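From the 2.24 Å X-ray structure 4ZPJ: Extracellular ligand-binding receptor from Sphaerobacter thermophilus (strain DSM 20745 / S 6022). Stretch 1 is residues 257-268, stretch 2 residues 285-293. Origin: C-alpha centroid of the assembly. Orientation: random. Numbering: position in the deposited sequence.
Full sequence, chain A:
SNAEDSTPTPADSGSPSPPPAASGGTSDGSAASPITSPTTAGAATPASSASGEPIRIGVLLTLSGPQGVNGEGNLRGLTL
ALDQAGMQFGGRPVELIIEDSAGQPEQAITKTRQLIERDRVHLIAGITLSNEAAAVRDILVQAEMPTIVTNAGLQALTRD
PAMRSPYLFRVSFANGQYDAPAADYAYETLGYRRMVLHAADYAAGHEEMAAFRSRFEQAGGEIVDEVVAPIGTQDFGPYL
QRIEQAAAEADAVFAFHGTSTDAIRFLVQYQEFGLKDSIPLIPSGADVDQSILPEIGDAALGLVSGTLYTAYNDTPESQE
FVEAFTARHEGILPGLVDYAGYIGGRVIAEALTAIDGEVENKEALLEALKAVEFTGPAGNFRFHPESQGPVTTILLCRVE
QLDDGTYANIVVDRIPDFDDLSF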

# COMPACT_ATOMS: atom_id res chain seq x y z
N HIS A 257 0.80 10.88 -6.60
CA HIS A 257 -0.52 11.45 -6.31
C HIS A 257 -1.42 10.48 -5.63
O HIS A 257 -2.53 10.83 -5.28
N GLY A 258 -0.98 9.25 -5.43
CA GLY A 258 -1.90 8.20 -4.97
C GLY A 258 -2.69 7.70 -6.16
O GLY A 258 -2.57 8.19 -7.25
N THR A 259 -3.46 6.67 -5.93
CA THR A 259 -4.35 6.12 -6.89
C THR A 259 -5.60 6.95 -6.92
O THR A 259 -6.50 6.73 -6.12
N SER A 260 -5.65 7.88 -7.87
CA SER A 260 -6.62 8.96 -7.83
C SER A 260 -6.80 9.55 -9.21
O SER A 260 -6.03 9.27 -10.15
N THR A 261 -7.77 10.42 -9.31
CA THR A 261 -8.02 11.06 -10.55
C THR A 261 -6.93 12.10 -10.75
O THR A 261 -6.61 12.38 -11.88
N ASP A 262 -6.37 12.67 -9.68
CA ASP A 262 -5.14 13.48 -9.79
C ASP A 262 -4.05 12.73 -10.63
O ASP A 262 -3.36 13.31 -11.52
N ALA A 263 -3.88 11.46 -10.35
CA ALA A 263 -2.81 10.69 -10.98
C ALA A 263 -3.05 10.51 -12.46
O ALA A 263 -2.12 10.63 -13.25
N ILE A 264 -4.31 10.29 -12.81
CA ILE A 264 -4.74 10.13 -14.19
C ILE A 264 -4.53 11.45 -14.95
O ILE A 264 -3.88 11.43 -16.04
N ARG A 265 -5.02 12.56 -14.37
CA ARG A 265 -4.86 13.89 -15.03
C ARG A 265 -3.35 14.28 -15.14
O ARG A 265 -2.91 14.80 -16.17
N PHE A 266 -2.57 13.99 -14.12
CA PHE A 266 -1.16 14.30 -14.21
C PHE A 266 -0.45 13.50 -15.34
O PHE A 266 0.24 14.09 -16.19
N LEU A 267 -0.59 12.17 -15.33
CA LEU A 267 0.14 11.37 -16.32
C LEU A 267 -0.29 11.71 -17.71
O LEU A 267 0.54 11.90 -18.58
N VAL A 268 -1.58 11.89 -17.91
CA VAL A 268 -2.07 12.13 -19.25
C VAL A 268 -1.53 13.50 -19.70
O VAL A 268 -1.14 13.65 -20.86
N GLY A 285 4.22 3.77 -7.88
CA GLY A 285 3.40 2.59 -8.12
C GLY A 285 1.94 2.81 -7.89
O GLY A 285 1.10 2.23 -8.56
N ALA A 286 1.60 3.70 -6.98
CA ALA A 286 0.18 4.04 -6.79
C ALA A 286 -0.47 4.70 -8.01
O ALA A 286 -1.69 4.54 -8.30
N ASP A 287 0.35 5.42 -8.77
CA ASP A 287 -0.16 6.27 -9.84
C ASP A 287 -0.41 5.42 -11.08
O ASP A 287 -1.09 5.84 -11.99
N VAL A 288 0.16 4.22 -11.14
CA VAL A 288 -0.09 3.33 -12.28
C VAL A 288 -0.79 2.03 -11.84
O VAL A 288 -0.68 0.97 -12.48
N ASP A 289 -1.50 2.10 -10.72
CA ASP A 289 -2.23 0.95 -10.20
C ASP A 289 -3.22 0.45 -11.23
O ASP A 289 -3.80 1.22 -12.01
N GLN A 290 -3.43 -0.87 -11.19
CA GLN A 290 -4.30 -1.63 -12.04
C GLN A 290 -5.66 -1.02 -12.22
O GLN A 290 -6.18 -1.02 -13.29
N SER A 291 -6.24 -0.52 -11.15
CA SER A 291 -7.57 0.08 -11.24
C SER A 291 -7.63 1.28 -12.16
O SER A 291 -8.69 1.60 -12.68
N ILE A 292 -6.51 1.97 -12.38
CA ILE A 292 -6.61 3.17 -13.22
C ILE A 292 -5.74 3.09 -14.45
O ILE A 292 -5.71 4.03 -15.23
N LEU A 293 -5.07 1.96 -14.61
CA LEU A 293 -4.16 1.74 -15.72
C LEU A 293 -4.85 1.85 -17.06
O LEU A 293 -4.36 2.52 -17.93

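A compact, mixed contact joins the loop and first helical turns of 257-268 to the irregular segment 285-293: a buried aspartate, D287, supplies the polar anchor, and a small apolar patch centred on I292 lies beside it, the whole burying 463 Å² summed over both sides. D287 gives up the largest area, 93 Å². Its CA-to-CB bond runs sideways to the other stretch, but with chi1 in m (-81°) and chi2 at 47° the carboxylate comes nearer and meets H257 with both oxygens. The backbone H257 N donates to D287 OD1 at 2.8 Å, nearly straight at 170°, while the ring atom H257 ND1 donates to D287 OD2 at 2.7 Å and 156°. One carboxylate thus holds the main chain and the side chain of the same residue. H257 adopts chi1 m (-59°) with chi2 at 82°, which brings the ring edge, not its face, to the oxygen; NE2, at the far side of the ring, is hydrogen-bonded elsewhere in the structure. G258 follows with its CA 3.8 Å from A286 CB. Its phi/psi of 80/174 would jam a CB against the carbonyl O of H257, so the backbone here calls for glycine.

T259 makes the second polar link. With chi1 m (-59°), its hydroxyl OG1 donates to A286 O at 2.7 Å. The two backbones are close here, with T259 CA 5.0 Å from A286 CA. The same OG1 lies 3.7 Å from D289 CB, and the methyl T259 CG2 sits 3.6 Å from S291 OG. That serine, chi1 p (48°), points its CB toward stretch 1, and its hydroxyl donates within its own segment, from S291 OG to D289 OD2 at 2.6 Å; D289 itself is t (-176°).

I292 points toward the helix with chi1 p (53°) and chi2 t (168°). Its CD1 reaches A263 CB at 4.3 Å, S260 O at 4.1 Å and T259 CG2 at 4.2 Å, while its CG2 meets I264 CD1 at 4.0 Å. The CA-to-CB bond of I264 runs sideways to stretch 2, but its side chain, chi1 m (-63°) and chi2 t (168°), ends nearer. The small A263 side chain, also directed toward stretch 2, touches the polar anchor as well as the apolar patch, with A263 CB 3.4 Å from D287 OD2. One helical turn on, L267 (chi1 m, -79°; chi2 t, 167°) points toward stretch 2 and places CD1 3.7 Å from D287 O and 4.0 Å from V288 CG1.

The helix start is secured locally. S260, chi1 p (63°), occupies the N-cap position: its OG accepts from A263 N at 3.1 Å and donates to H257 O at 3.3 Å, tying the loop that carries H257 to the helix that carries A263. T261, D262 and R265 make no contact with stretch 2; R265 NH2 instead forms a salt bridge with D262 OD1 at 2.5 Å.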

# COMPACT_ATOMS: atom_id res chain seq x y z
CB HIS A 257 -1.22 11.86 -7.59
CG HIS A 257 -0.47 12.85 -8.37
ND1 HIS A 257 0.57 12.51 -9.22
CD2 HIS A 257 -0.53 14.20 -8.37
CE1 HIS A 257 1.07 13.60 -9.76
NE2 HIS A 257 0.44 14.65 -9.23
CB THR A 259 -4.71 4.71 -6.46
OG1 THR A 259 -3.50 3.99 -6.39
CG2 THR A 259 -5.69 4.09 -7.43
CB SER A 260 -6.07 10.07 -6.96
OG SER A 260 -4.86 10.59 -7.54
CB THR A 261 -9.43 11.69 -10.58
OG1 THR A 261 -9.53 12.57 -9.47
CG2 THR A 261 -10.51 10.60 -10.44
CB ASP A 262 -4.59 13.83 -8.40
CG ASP A 262 -5.37 14.95 -7.70
OD1 ASP A 262 -6.41 15.42 -8.22
OD2 ASP A 262 -4.92 15.42 -6.61
CB ALA A 263 -2.60 9.39 -10.28
CB ILE A 264 -6.22 9.71 -14.30
CG1 ILE A 264 -6.45 8.34 -13.66
CG2 ILE A 264 -6.68 9.71 -15.77
CD1 ILE A 264 -7.93 7.99 -13.46
CB ARG A 265 -5.69 14.98 -14.30
CG ARG A 265 -7.20 14.88 -14.53
CD ARG A 265 -7.93 16.14 -14.00
NE ARG A 265 -7.61 16.28 -12.56
CZ ARG A 265 -8.24 15.65 -11.55
NH1 ARG A 265 -9.32 14.89 -11.79
NH2 ARG A 265 -7.81 15.81 -10.29
CB PHE A 266 -0.43 14.07 -12.89
CG PHE A 266 1.06 14.25 -13.00
CD1 PHE A 266 1.62 15.50 -12.94
CD2 PHE A 266 1.89 13.16 -13.23
CE1 PHE A 266 2.99 15.66 -13.08
CE2 PHE A 266 3.27 13.31 -13.38
CZ PHE A 266 3.83 14.57 -13.30
CB LEU A 267 -0.05 9.88 -16.08
CG LEU A 267 0.86 9.44 -14.95
CD1 LEU A 267 0.50 8.07 -14.45
CD2 LEU A 267 2.30 9.50 -15.40
CB VAL A 268 -3.65 12.11 -19.32
CG1 VAL A 268 -4.17 12.87 -20.53
CG2 VAL A 268 -4.20 10.67 -19.36
CB ALA A 286 0.04 4.94 -5.58
CB ASP A 287 0.83 7.41 -10.19
CG ASP A 287 0.75 8.65 -9.23
OD1 ASP A 287 0.74 8.48 -7.97
OD2 ASP A 287 0.73 9.82 -9.76
CB VAL A 288 1.19 3.05 -13.09
CG1 VAL A 288 1.68 4.33 -13.76
CG2 VAL A 288 2.28 2.43 -12.23
CB ASP A 289 -3.00 1.33 -8.93
CG ASP A 289 -3.73 0.09 -8.28
OD1 ASP A 289 -3.03 -0.87 -7.90
OD2 ASP A 289 -4.98 0.07 -8.18
CB GLN A 290 -4.56 -3.00 -11.37
CG GLN A 290 -5.32 -3.96 -12.28
CD GLN A 290 -4.41 -4.45 -13.38
OE1 GLN A 290 -3.26 -4.83 -13.11
NE2 GLN A 290 -4.89 -4.42 -14.61
CB SER A 291 -8.06 0.52 -9.87
OG SER A 291 -7.04 1.24 -9.21
CB ILE A 292 -6.29 4.44 -12.43
CG1 ILE A 292 -4.93 4.33 -11.72
CG2 ILE A 292 -7.36 4.66 -11.38
CD1 ILE A 292 -4.43 5.64 -11.17
CB LEU A 293 -3.44 0.40 -15.57
CG LEU A 293 -2.09 0.32 -16.26
CD1 LEU A 293 -1.27 1.61 -16.17
CD2 LEU A 293 -1.30 -0.84 -15.72